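Local coordinates for protein chitooligosaccharide oxidase (Gibberella zeae, PDB 6Y0R) that oxidises the C1 hydroxyl of chitooligosaccharides to the lactone with a covalently bound FAD, passing the electrons to oxygen and releasing hydrogen peroxide, at residues A89-H94 with I128-R133; K47-A52 with E111-Y116; L134-T139 with N325-S330; A148-T153 with G169-K174. All blocks are in the same frame, centred on the assembly; numbering follows the deposited sequence.

Contact 1: residues A89-H94 with I128-R133. With FAD (flavin-adenine dinucleotide), chain B.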
# COMPACT_ATOMS: atom_id res chain seq x y z
N ALA A 89 4.91 -14.77 2.80
CA ALA A 89 4.99 -14.09 4.10
C ALA A 89 3.73 -13.22 4.26
O ALA A 89 3.35 -12.54 3.29
CB ALA A 89 6.22 -13.26 4.24
N LYS A 90 3.18 -13.20 5.47
CA LYS A 90 2.02 -12.34 5.82
C LYS A 90 2.46 -11.49 7.02
O LYS A 90 2.76 -12.08 8.09
CB LYS A 90 0.74 -13.14 6.04
CG LYS A 90 -0.51 -12.31 6.28
CD LYS A 90 -1.80 -13.02 5.97
CE LYS A 90 -2.90 -12.81 6.99
NZ LYS A 90 -2.67 -13.41 8.32
N SER A 91 2.46 -10.17 6.87
CA SER A 91 2.81 -9.21 7.95
C SER A 91 1.50 -8.72 8.60
O SER A 91 1.03 -9.35 9.58
CB SER A 91 3.67 -8.10 7.47
OG SER A 91 4.98 -8.54 7.15
N GLY A 92 0.82 -7.73 8.04
CA GLY A 92 -0.43 -7.22 8.60
C GLY A 92 -1.65 -7.86 7.97
O GLY A 92 -2.75 -7.66 8.49
N GLY A 93 -1.49 -8.60 6.87
CA GLY A 93 -2.62 -9.26 6.20
C GLY A 93 -3.62 -8.37 5.50
O GLY A 93 -4.65 -8.86 5.12
N HIS A 94 -3.28 -7.10 5.23
CA HIS A 94 -4.22 -6.14 4.59
C HIS A 94 -4.28 -6.29 3.07
O HIS A 94 -5.11 -5.61 2.48
CB HIS A 94 -3.95 -4.69 5.00
CG HIS A 94 -4.81 -4.26 6.12
ND1 HIS A 94 -5.95 -3.46 5.96
CD2 HIS A 94 -4.71 -4.55 7.45
CE1 HIS A 94 -6.54 -3.36 7.16
NE2 HIS A 94 -5.79 -4.01 8.08
N ILE A 128 12.97 -1.87 12.25
CA ILE A 128 11.56 -2.26 12.49
C ILE A 128 11.31 -3.63 11.87
O ILE A 128 11.69 -3.84 10.71
CB ILE A 128 10.61 -1.20 11.94
CG1 ILE A 128 11.05 0.20 12.37
CG2 ILE A 128 9.20 -1.56 12.34
CD1 ILE A 128 10.18 1.32 11.82
N GLN A 129 10.70 -4.49 12.64
CA GLN A 129 10.22 -5.80 12.14
C GLN A 129 9.00 -5.55 11.27
O GLN A 129 8.17 -4.71 11.58
CB GLN A 129 9.98 -6.76 13.30
CG GLN A 129 11.30 -7.10 14.01
CD GLN A 129 11.12 -8.13 15.11
OE1 GLN A 129 10.15 -8.13 15.87
NE2 GLN A 129 12.01 -9.12 15.11
N PRO A 130 8.87 -6.26 10.14
CA PRO A 130 7.77 -5.97 9.21
C PRO A 130 6.37 -6.32 9.74
O PRO A 130 5.40 -5.79 9.23
CB PRO A 130 8.07 -6.86 7.99
CG PRO A 130 8.93 -7.97 8.57
CD PRO A 130 9.77 -7.32 9.66
N GLY A 131 6.28 -7.21 10.73
CA GLY A 131 5.03 -7.53 11.41
C GLY A 131 4.50 -6.39 12.29
O GLY A 131 3.38 -6.51 12.72
N ALA A 132 5.24 -5.32 12.48
CA ALA A 132 4.74 -4.12 13.18
C ALA A 132 3.66 -3.46 12.31
O ALA A 132 3.95 -3.11 11.14
CB ALA A 132 5.86 -3.16 13.42
N ARG A 133 2.47 -3.21 12.87
CA ARG A 133 1.42 -2.47 12.14
C ARG A 133 1.71 -0.97 12.19
O ARG A 133 2.41 -0.52 13.11
CB ARG A 133 0.06 -2.86 12.69
CG ARG A 133 -0.24 -4.34 12.56
CD ARG A 133 -1.56 -4.74 13.19
NE ARG A 133 -1.70 -6.17 13.21
CZ ARG A 133 -2.12 -6.91 12.18
NH1 ARG A 133 -2.10 -8.25 12.25
NH2 ARG A 133 -2.54 -6.30 11.10
PA FAD B . 0.02 -8.63 3.72
O1A FAD B . -1.24 -9.17 3.16
O2A FAD B . 0.60 -9.23 4.94
O5B FAD B . 1.16 -8.61 2.62
C5B FAD B . 1.03 -7.86 1.41
C4B FAD B . 2.01 -8.40 0.38
O4B FAD B . 3.37 -8.20 0.85
C3B FAD B . 1.94 -9.91 0.06
O3B FAD B . 2.42 -10.18 -1.26
C2B FAD B . 2.91 -10.50 1.08
O2B FAD B . 3.38 -11.81 0.76
C1B FAD B . 4.00 -9.46 1.07
N9A FAD B . 4.77 -9.37 2.29
C8A FAD B . 4.31 -8.94 3.51
N7A FAD B . 5.25 -8.98 4.45
C5A FAD B . 6.37 -9.47 3.80
C6A FAD B . 7.68 -9.75 4.24
N6A FAD B . 8.06 -9.51 5.50
N1A FAD B . 8.57 -10.27 3.35
C2A FAD B . 8.13 -10.51 2.10
N3A FAD B . 6.93 -10.26 1.57
C4A FAD B . 6.08 -9.74 2.47
N1 FAD B . -1.88 1.67 1.23
C2 FAD B . -1.30 2.88 1.10
O2 FAD B . -0.28 3.03 0.33
N3 FAD B . -1.78 3.93 1.82
C4 FAD B . -2.85 3.85 2.69
O4 FAD B . -3.23 4.84 3.33
C4X FAD B . -3.48 2.59 2.85
N5 FAD B . -4.48 2.45 3.72
C5X FAD B . -4.97 1.19 3.95
C6 FAD B . -5.99 1.00 4.93
C7 FAD B . -6.52 -0.25 5.17
C7M FAD B . -7.62 -0.44 6.19
C8 FAD B . -5.99 -1.41 4.45
C8M FAD B . -6.44 -2.83 4.74
C9 FAD B . -5.02 -1.20 3.46
C9A FAD B . -4.51 0.08 3.19
N10 FAD B . -3.50 0.27 2.23
C10 FAD B . -2.92 1.53 2.05
C1' FAD B . -3.01 -0.84 1.40
C2' FAD B . -1.77 -1.49 2.03
O2' FAD B . -0.62 -0.68 1.83
C3' FAD B . -1.59 -2.84 1.38
O3' FAD B . -2.79 -3.59 1.67
C4' FAD B . -0.34 -3.53 1.93
O4' FAD B . 0.23 -4.45 0.98
C5' FAD B . -0.69 -4.25 3.20
O5' FAD B . 0.49 -4.74 3.86
P FAD B . 0.30 -5.90 4.93
O1P FAD B . 1.63 -6.24 5.49
O2P FAD B . -0.79 -5.59 5.88
O3P FAD B . -0.30 -7.07 3.99
O HOH W 1 -3.42 -10.15 10.57

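Contact 2: residues K47-A52 with E111-Y116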
# COMPACT_ATOMS: atom_id res chain seq x y z
N LYS A 47 -7.52 -20.17 12.61
CA LYS A 47 -8.55 -19.16 12.26
C LYS A 47 -8.02 -17.76 12.57
O LYS A 47 -8.25 -16.85 11.76
CB LYS A 47 -9.87 -19.43 12.98
CG LYS A 47 -10.52 -20.73 12.55
CD LYS A 47 -12.03 -20.72 12.63
CE LYS A 47 -12.63 -22.05 12.21
NZ LYS A 47 -13.45 -22.63 13.30
N GLU A 48 -7.33 -17.59 13.68
CA GLU A 48 -6.77 -16.27 14.09
C GLU A 48 -5.75 -15.76 13.04
O GLU A 48 -5.81 -14.57 12.67
CB GLU A 48 -6.17 -16.45 15.48
CG GLU A 48 -5.53 -15.20 16.03
CD GLU A 48 -5.05 -15.33 17.46
OE1 GLU A 48 -5.73 -14.80 18.33
OE2 GLU A 48 -4.01 -15.98 17.68
N ASP A 49 -4.85 -16.61 12.56
CA ASP A 49 -3.78 -16.21 11.60
C ASP A 49 -4.22 -16.42 10.15
O ASP A 49 -3.59 -15.83 9.25
CB ASP A 49 -2.50 -16.98 11.88
CG ASP A 49 -1.99 -16.73 13.29
OD1 ASP A 49 -2.11 -15.57 13.76
OD2 ASP A 49 -1.45 -17.69 13.91
N GLY A 50 -5.23 -17.26 9.91
CA GLY A 50 -5.50 -17.85 8.59
C GLY A 50 -6.79 -17.38 7.98
O GLY A 50 -7.24 -17.99 7.01
N THR A 51 -7.39 -16.30 8.52
CA THR A 51 -8.61 -15.70 7.96
C THR A 51 -8.20 -14.42 7.24
O THR A 51 -7.76 -13.48 7.92
CB THR A 51 -9.68 -15.41 9.01
OG1 THR A 51 -9.96 -16.64 9.68
CG2 THR A 51 -10.94 -14.88 8.36
N ALA A 52 -8.31 -14.43 5.93
CA ALA A 52 -7.88 -13.30 5.07
C ALA A 52 -8.68 -12.07 5.45
O ALA A 52 -9.86 -12.15 5.83
CB ALA A 52 -8.02 -13.67 3.63
N GLU A 111 3.47 -16.39 9.01
CA GLU A 111 2.78 -15.32 9.77
C GLU A 111 3.85 -14.54 10.54
O GLU A 111 4.57 -15.14 11.35
CB GLU A 111 1.72 -15.91 10.69
CG GLU A 111 1.09 -14.89 11.61
CD GLU A 111 0.27 -13.86 10.83
OE1 GLU A 111 -0.62 -14.28 10.03
OE2 GLU A 111 0.60 -12.66 10.95
N LEU A 112 3.98 -13.24 10.34
CA LEU A 112 5.06 -12.43 10.98
C LEU A 112 4.53 -11.50 12.09
O LEU A 112 5.34 -10.78 12.65
CB LEU A 112 5.83 -11.61 9.93
CG LEU A 112 6.53 -12.43 8.86
CD1 LEU A 112 7.04 -11.57 7.73
CD2 LEU A 112 7.66 -13.26 9.48
N ASP A 113 3.24 -11.47 12.35
CA ASP A 113 2.67 -10.42 13.24
C ASP A 113 3.02 -10.68 14.73
O ASP A 113 2.69 -9.77 15.52
CB ASP A 113 1.17 -10.17 13.05
CG ASP A 113 0.19 -11.23 13.50
OD1 ASP A 113 0.63 -12.23 14.14
OD2 ASP A 113 -1.03 -11.08 13.18
N ARG A 114 3.72 -11.76 15.09
CA ARG A 114 4.28 -11.88 16.47
C ARG A 114 5.56 -11.06 16.60
O ARG A 114 6.06 -10.87 17.73
CB ARG A 114 4.55 -13.35 16.83
CG ARG A 114 3.40 -14.31 16.64
CD ARG A 114 2.09 -13.94 17.29
NE ARG A 114 1.20 -15.08 17.40
CZ ARG A 114 0.31 -15.44 16.48
NH1 ARG A 114 -0.43 -16.51 16.67
NH2 ARG A 114 0.16 -14.73 15.36
N MET A 115 6.16 -10.64 15.48
CA MET A 115 7.43 -9.91 15.46
C MET A 115 7.15 -8.45 15.06
O MET A 115 7.02 -8.15 13.87
CB MET A 115 8.41 -10.61 14.53
CG MET A 115 8.99 -11.85 15.16
SD MET A 115 10.22 -12.61 14.03
CE MET A 115 9.05 -13.28 12.88
N TYR A 116 7.04 -7.56 16.06
CA TYR A 116 6.52 -6.19 15.84
C TYR A 116 7.45 -5.18 16.53
O TYR A 116 7.02 -4.06 16.79
CB TYR A 116 5.05 -6.10 16.26
CG TYR A 116 4.72 -6.54 17.66
CD1 TYR A 116 4.97 -5.70 18.74
CD2 TYR A 116 4.10 -7.74 17.89
CE1 TYR A 116 4.67 -6.10 20.03
CE2 TYR A 116 3.79 -8.16 19.18
CZ TYR A 116 4.07 -7.33 20.24
OH TYR A 116 3.72 -7.75 21.49
O HOH W 2 -2.77 -13.03 13.74

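Contact 3: residues L134-T139 with N325-S330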
# COMPACT_ATOMS: atom_id res chain seq x y z
N LEU A 134 1.23 -0.23 11.19
CA LEU A 134 1.61 1.19 11.01
C LEU A 134 1.28 1.97 12.28
O LEU A 134 2.03 2.88 12.62
CB LEU A 134 0.88 1.79 9.82
CG LEU A 134 1.21 1.18 8.48
CD1 LEU A 134 0.47 1.92 7.40
CD2 LEU A 134 2.69 1.18 8.21
N GLY A 135 0.16 1.70 12.93
CA GLY A 135 -0.19 2.46 14.16
C GLY A 135 0.81 2.20 15.26
O GLY A 135 1.21 3.14 16.01
N HIS A 136 1.33 0.98 15.34
CA HIS A 136 2.35 0.61 16.35
C HIS A 136 3.67 1.27 15.97
O HIS A 136 4.37 1.80 16.83
CB HIS A 136 2.45 -0.90 16.47
CG HIS A 136 3.49 -1.32 17.44
ND1 HIS A 136 3.39 -1.01 18.81
CD2 HIS A 136 4.63 -2.02 17.27
CE1 HIS A 136 4.44 -1.54 19.43
NE2 HIS A 136 5.23 -2.16 18.50
N VAL A 137 4.04 1.27 14.70
CA VAL A 137 5.21 2.01 14.20
C VAL A 137 5.11 3.47 14.63
O VAL A 137 6.09 4.02 15.20
CB VAL A 137 5.34 1.92 12.68
CG1 VAL A 137 6.40 2.86 12.13
CG2 VAL A 137 5.66 0.48 12.30
N ALA A 138 3.97 4.11 14.30
CA ALA A 138 3.83 5.56 14.55
C ALA A 138 3.88 5.82 16.06
O ALA A 138 4.60 6.75 16.50
CB ALA A 138 2.56 6.10 13.97
N THR A 139 3.19 4.99 16.84
CA THR A 139 3.13 5.17 18.32
C THR A 139 4.55 5.07 18.90
O THR A 139 4.98 5.92 19.72
CB THR A 139 2.17 4.17 18.95
OG1 THR A 139 0.87 4.46 18.42
CG2 THR A 139 2.11 4.28 20.46
N ASN A 325 -8.32 1.03 17.20
CA ASN A 325 -7.07 0.87 17.97
C ASN A 325 -5.94 1.43 17.12
O ASN A 325 -5.66 0.88 16.06
CB ASN A 325 -6.84 -0.59 18.35
CG ASN A 325 -5.67 -0.84 19.28
OD1 ASN A 325 -5.42 -1.98 19.65
ND2 ASN A 325 -4.93 0.18 19.65
N VAL A 326 -5.30 2.48 17.61
CA VAL A 326 -4.19 3.18 16.91
C VAL A 326 -2.86 2.49 17.23
O VAL A 326 -1.87 2.82 16.56
CB VAL A 326 -4.19 4.68 17.25
CG1 VAL A 326 -3.12 5.42 16.49
CG2 VAL A 326 -5.57 5.26 16.95
N ASN A 327 -2.85 1.54 18.16
CA ASN A 327 -1.60 0.84 18.51
C ASN A 327 -1.82 -0.67 18.54
O ASN A 327 -1.61 -1.32 19.56
CB ASN A 327 -0.99 1.40 19.78
CG ASN A 327 0.36 0.80 20.10
OD1 ASN A 327 1.10 0.36 19.22
ND2 ASN A 327 0.68 0.71 21.38
N PRO A 328 -2.25 -1.28 17.42
CA PRO A 328 -2.56 -2.71 17.44
C PRO A 328 -1.30 -3.59 17.39
O PRO A 328 -0.45 -3.38 16.54
CB PRO A 328 -3.43 -2.88 16.19
CG PRO A 328 -2.88 -1.85 15.25
CD PRO A 328 -2.52 -0.66 16.12
N THR A 329 -1.17 -4.51 18.33
CA THR A 329 -0.08 -5.51 18.36
C THR A 329 -0.63 -6.92 18.59
O THR A 329 0.15 -7.86 18.41
CB THR A 329 0.96 -5.15 19.42
OG1 THR A 329 0.27 -5.14 20.67
CG2 THR A 329 1.61 -3.81 19.18
N SER A 330 -1.89 -7.09 19.01
CA SER A 330 -2.42 -8.41 19.41
C SER A 330 -2.42 -9.38 18.23
O SER A 330 -2.80 -9.00 17.11
CB SER A 330 -3.79 -8.33 19.97
OG SER A 330 -4.23 -9.62 20.36

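Contact 4: residues A148-T153 with G169-K174. With FAD (flavin-adenine dinucleotide), chain B.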
# COMPACT_ATOMS: atom_id res chain seq x y z
N ALA A 148 9.17 9.98 13.03
CA ALA A 148 8.08 9.51 12.15
C ALA A 148 8.66 8.94 10.86
O ALA A 148 9.82 9.23 10.53
CB ALA A 148 7.13 10.66 11.86
N LEU A 149 7.84 8.12 10.22
CA LEU A 149 8.03 7.66 8.83
C LEU A 149 6.83 8.08 7.99
O LEU A 149 5.78 8.48 8.54
CB LEU A 149 8.17 6.14 8.81
CG LEU A 149 9.44 5.62 9.48
CD1 LEU A 149 9.39 4.11 9.46
CD2 LEU A 149 10.68 6.16 8.80
N ALA A 150 7.06 8.07 6.68
CA ALA A 150 6.02 8.46 5.71
C ALA A 150 5.25 7.20 5.35
O ALA A 150 5.69 6.47 4.56
CB ALA A 150 6.63 9.11 4.50
N HIS A 151 4.13 6.97 5.99
CA HIS A 151 3.30 5.77 5.77
C HIS A 151 1.86 6.22 5.66
O HIS A 151 1.56 7.45 5.79
CB HIS A 151 3.51 4.74 6.86
CG HIS A 151 3.26 5.30 8.23
ND1 HIS A 151 2.00 5.67 8.68
CD2 HIS A 151 4.14 5.59 9.21
CE1 HIS A 151 2.12 6.11 9.93
NE2 HIS A 151 3.41 6.10 10.28
N GLY A 152 1.01 5.28 5.27
CA GLY A 152 -0.40 5.50 5.00
C GLY A 152 -1.18 5.67 6.29
O GLY A 152 -0.62 5.69 7.40
N THR A 153 -2.48 5.76 6.13
CA THR A 153 -3.39 5.97 7.26
C THR A 153 -3.95 4.66 7.75
O THR A 153 -4.40 4.56 8.83
CB THR A 153 -4.53 6.91 6.86
OG1 THR A 153 -5.20 6.29 5.78
CG2 THR A 153 -4.04 8.28 6.46
N GLY A 169 0.97 8.09 2.00
CA GLY A 169 0.10 8.70 3.02
C GLY A 169 0.16 10.22 3.01
O GLY A 169 0.58 10.80 1.99
N MET A 170 -0.25 10.79 4.12
CA MET A 170 -0.57 12.23 4.20
C MET A 170 0.67 13.14 4.22
O MET A 170 0.44 14.35 4.25
CB MET A 170 -1.42 12.47 5.46
CG MET A 170 -2.76 11.77 5.35
SD MET A 170 -3.69 12.62 4.08
CE MET A 170 -4.85 11.33 3.64
N VAL A 171 1.89 12.62 4.27
CA VAL A 171 3.08 13.48 4.06
C VAL A 171 3.92 12.96 2.90
O VAL A 171 5.13 13.27 2.88
CB VAL A 171 3.91 13.66 5.34
CG1 VAL A 171 3.10 14.44 6.37
CG2 VAL A 171 4.46 12.37 5.90
N ALA A 172 3.34 12.19 1.97
CA ALA A 172 4.10 11.59 0.86
C ALA A 172 4.82 12.68 0.04
O ALA A 172 5.94 12.45 -0.42
CB ALA A 172 3.16 10.79 -0.02
N ARG A 173 4.16 13.79 -0.25
CA ARG A 173 4.76 14.75 -1.21
C ARG A 173 5.94 15.41 -0.52
O ARG A 173 6.84 15.85 -1.24
CB ARG A 173 3.75 15.75 -1.73
CG ARG A 173 2.67 15.09 -2.57
CD ARG A 173 1.73 16.05 -3.25
NE ARG A 173 2.36 16.80 -4.34
CZ ARG A 173 2.80 18.04 -4.26
NH1 ARG A 173 2.75 18.71 -3.12
NH2 ARG A 173 3.29 18.60 -5.35
N LYS A 174 6.00 15.44 0.81
CA LYS A 174 7.20 16.02 1.48
C LYS A 174 8.29 14.98 1.70
O LYS A 174 9.49 15.31 1.54
CB LYS A 174 6.80 16.65 2.80
CG LYS A 174 7.94 17.33 3.54
CD LYS A 174 8.43 18.59 2.83
CE LYS A 174 9.63 19.18 3.55
NZ LYS A 174 9.94 20.51 2.99
PA FAD B . 0.02 -8.63 3.72
O1A FAD B . -1.24 -9.17 3.16
O2A FAD B . 0.60 -9.23 4.94
O5B FAD B . 1.16 -8.61 2.62
C5B FAD B . 1.03 -7.86 1.41
C4B FAD B . 2.01 -8.40 0.38
O4B FAD B . 3.37 -8.20 0.85
C3B FAD B . 1.94 -9.91 0.06
O3B FAD B . 2.42 -10.18 -1.26
C2B FAD B . 2.91 -10.50 1.08
O2B FAD B . 3.38 -11.81 0.76
C1B FAD B . 4.00 -9.46 1.07
N9A FAD B . 4.77 -9.37 2.29
C8A FAD B . 4.31 -8.94 3.51
N7A FAD B . 5.25 -8.98 4.45
C5A FAD B . 6.37 -9.47 3.80
C6A FAD B . 7.68 -9.75 4.24
N6A FAD B . 8.06 -9.51 5.50
N1A FAD B . 8.57 -10.27 3.35
C2A FAD B . 8.13 -10.51 2.10
N3A FAD B . 6.93 -10.26 1.57
C4A FAD B . 6.08 -9.74 2.47
N1 FAD B . -1.88 1.67 1.23
C2 FAD B . -1.30 2.88 1.10
O2 FAD B . -0.28 3.03 0.33
N3 FAD B . -1.78 3.93 1.82
C4 FAD B . -2.85 3.85 2.69
O4 FAD B . -3.23 4.84 3.33
C4X FAD B . -3.48 2.59 2.85
N5 FAD B . -4.48 2.45 3.72
C5X FAD B . -4.97 1.19 3.95
C6 FAD B . -5.99 1.00 4.93
C7 FAD B . -6.52 -0.25 5.17
C7M FAD B . -7.62 -0.44 6.19
C8 FAD B . -5.99 -1.41 4.45
C8M FAD B . -6.44 -2.83 4.74
C9 FAD B . -5.02 -1.20 3.46
C9A FAD B . -4.51 0.08 3.19
N10 FAD B . -3.50 0.27 2.23
C10 FAD B . -2.92 1.53 2.05
C1' FAD B . -3.01 -0.84 1.40
C2' FAD B . -1.77 -1.49 2.03
O2' FAD B . -0.62 -0.68 1.83
C3' FAD B . -1.59 -2.84 1.38
O3' FAD B . -2.79 -3.59 1.67
C4' FAD B . -0.34 -3.53 1.93
O4' FAD B . 0.23 -4.45 0.98
C5' FAD B . -0.69 -4.25 3.20
O5' FAD B . 0.49 -4.74 3.86
P FAD B . 0.30 -5.90 4.93
O1P FAD B . 1.63 -6.24 5.49
O2P FAD B . -0.79 -5.59 5.88
O3P FAD B . -0.30 -7.07 3.99
O HOH W 3 2.87 9.74 4.35
O HOH W 4 -0.49 9.06 6.58

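Contact 1: residues A89-H94 with I128-R133
The flat guanidinium of Arg133 meets Gly92 O at its edge, near its own plane, and water 1 lies in that plane beside NH1; Tyr333 makes a cation-pi contact with the group. This is the pyrophosphate-binding loop of the PCMH-type FAD-binding fold, where strand 87-90 runs out into Ser91-His94. The other flat group, the His94 ring, carries FAD C8M at its edge, covalently joined to His94 ND1 at 1.5 Å; the Tyr53 ring meets it, NE2 bonds Tyr333 OH, and a second link, to Cys154, probably completes the bicovalent attachment. Arg133 NH2 donates to Gly92 O over 3.0 Å (156°), arriving on a carbonyl lone pair while tilted from the guanidinium plane. NH2 is also bonded to Gly156 O and NH1 is salt-bridged to Asp113, which leaves the group little rotational freedom. Ser91 faces the turn Gln129-Ala132: its CB sits 3.4 Å from Pro130 O, and Pro130 CB lies beside OG. With OG anti to the carbonyl carbon (chi1 -70°), this hydroxyl donates to adenine FAD N7A at 2.7 Å. Backbone amides grip the phosphates: Gly92 N reaches FAD O1P at 3.1 Å, almost straight (170°), Gly93 N reaches FAD O2A, and His94 N donates to FAD O2P at 3.0 Å. Gly92 has no side chain to hold O2P off. Back on strand 87-90, Ala89 O accepts a 2.6 Å hydrogen bond from the ribose hydroxyl FAD O2B.

Contact 2: residues K47-A52 with E111-Y116
Asp49 CG lies beside its backbone N, anti to the carbonyl carbon (chi1 -60°), and a bend at chi2 (-53°) turns Arg114 CD; the two side chains meet tip to tip. The guanidinium then grips the carboxylate end-on. Arg114 NH2 donates to Asp49 OD1 at 2.9 Å, approaching on the syn side but above the carboxylate plane, and Arg114 NH1 reaches the syn lone pair of Asp49 OD2 at 3.2 Å. The two flat groups are turned 50° apart, so the fork is twisted rather than flat. NH2 is shared, since Asp113 OD1 takes a further bond from Arg114 NH2 at 2.8 Å through its syn lone pair. Glu48 OE2 adds only a long salt bridge, 3.8 Å from Arg114 NH1 and well out of the guanidinium plane. Together these four residues form a salt-bridge network in which one arginine probably offsets the repulsion among neighbouring acids. Water 2 sits between Asp49 OD1 and Asp113 OD2. Glu111 OE1 lies 3.4 Å from Asp49 O, two acceptors held near each other because Lys90 NZ bonds both. The contact thus fastens the C-terminal part of helix 44-50 to the turn leaving strand 108-111, with Ile64 of the adjacent strand 63-65 packing against both Asp49 and Glu111.

Contact 3: residues L134-T139 with N325-S330
The N-terminal part of helix 134-145 lies against the irregular loop 325-330, with the CA atoms of His136 and Asn327 just 4.5 Å apart. Gly135, lacking a side chain, lets the loop come in: its CA makes a CA-H...O contact of 3.0 Å with Val326 O. Close by, Gly135 O and Val326 O are 3.1 Å apart, two acceptors with no hydrogen bond between them. Gly135 O is instead satisfied by its own helix, taking Thr139 N and, at 2.8 Å, Thr139 OG1 from opposite faces of its carbonyl plane. Among the side chains, His136 carries the contact. Its CG is anti to the backbone N (chi1 178°), and the ring lies nearly coplanar with the Asn327 amide. His136 ND1 donates to Asn327 OD1 over 2.7 Å (152°), in the ring plane and on a lone pair of the amide oxygen. Thr329 CG2 sits over one ring face in a CH-pi contact, 3.5 Å from the centroid of the His136 ring and offset toward the rim near ND1. Tyr116 meets the same imidazole edge-to-face. Thr139 crosses Asn327 at about a right angle, its CG2 3.9 Å from Asn327 CG. The loop, which leads from helix 312-320 toward the seven-stranded antiparallel sheet, is thereby joined to a helix of the FAD-binding domain. The direction of the imidazole-amide bond implies a hydrogen on His136 ND1 and fixes the Asn327 amide with its oxygen toward the ring.

Contact 4: residues A148-T153 with G169-K174
The flavin pocket at FAD O4 is lined by Thr153, whose methyl packs on Met170 of the facing segment while its backbone serves the cofactor. Thr153 N donates to FAD O4 at 3.0 Å (158°). Thr153 OG1 occupies the position between backbone N and carbonyl carbon (chi1 59°) and makes only a weak, 3.5 Å bond to FAD O4; CG2, anti to the carbonyl carbon, reaches Met170 CG at 3.9 Å. Behind this pair the bare CA of Gly169 lets the backbones close in, 3.8 Å from Gly152 CA, and offers a CA-H...O contact to His151 O at 3.4 Å; the missing side chain of Gly152 makes room for FAD C4 on its other flank. No direct hydrogen bond crosses the contact; two waters do the work. Water 4 donates to His151 O at 2.7 Å and accepts from Met170 N, while water 3 donates to the same carbonyl and accepts from Val171 N, the N-cap residue. The imidazole turns to its own chain: His151 ND1 donates to Gly152 O almost straight (170°), in the ring plane, steadying the peptide just before Thr153. Farther from the flavin, Ala150 CB touches Val171 CG2 at 4.2 Å. The type I turn Gly169-Ala172 leads into helix 172-175, and around it Phe319 of helix 312-320 touches Thr153 and Met170, Trp312 touches Val171, and strand 275-283 packs on Met170 and Val171.

How the contacts relate
From the N terminus, helix 44-50 opens contact 2, strand 87-90 opens contact 1, and the chain then closes contact 2 at 111-116 and contact 1 at 128-133. These two loops cross, and Lys90 of contact 1 bridges into contact 2. Contact 3 opens straight afterwards at 134-139 and closes only at 325-330, so the shorter loop of contact 4 falls wholly within its span. Leu134 and Ala138 pack on His151, linking contacts 3 and 4, while Tyr116 and Pro328 tie contact 3 back to contacts 2 and 1. Contact 1 holds FAD from adenine and phosphates to the flavin methyl C8M, contact 4 at flavin O4.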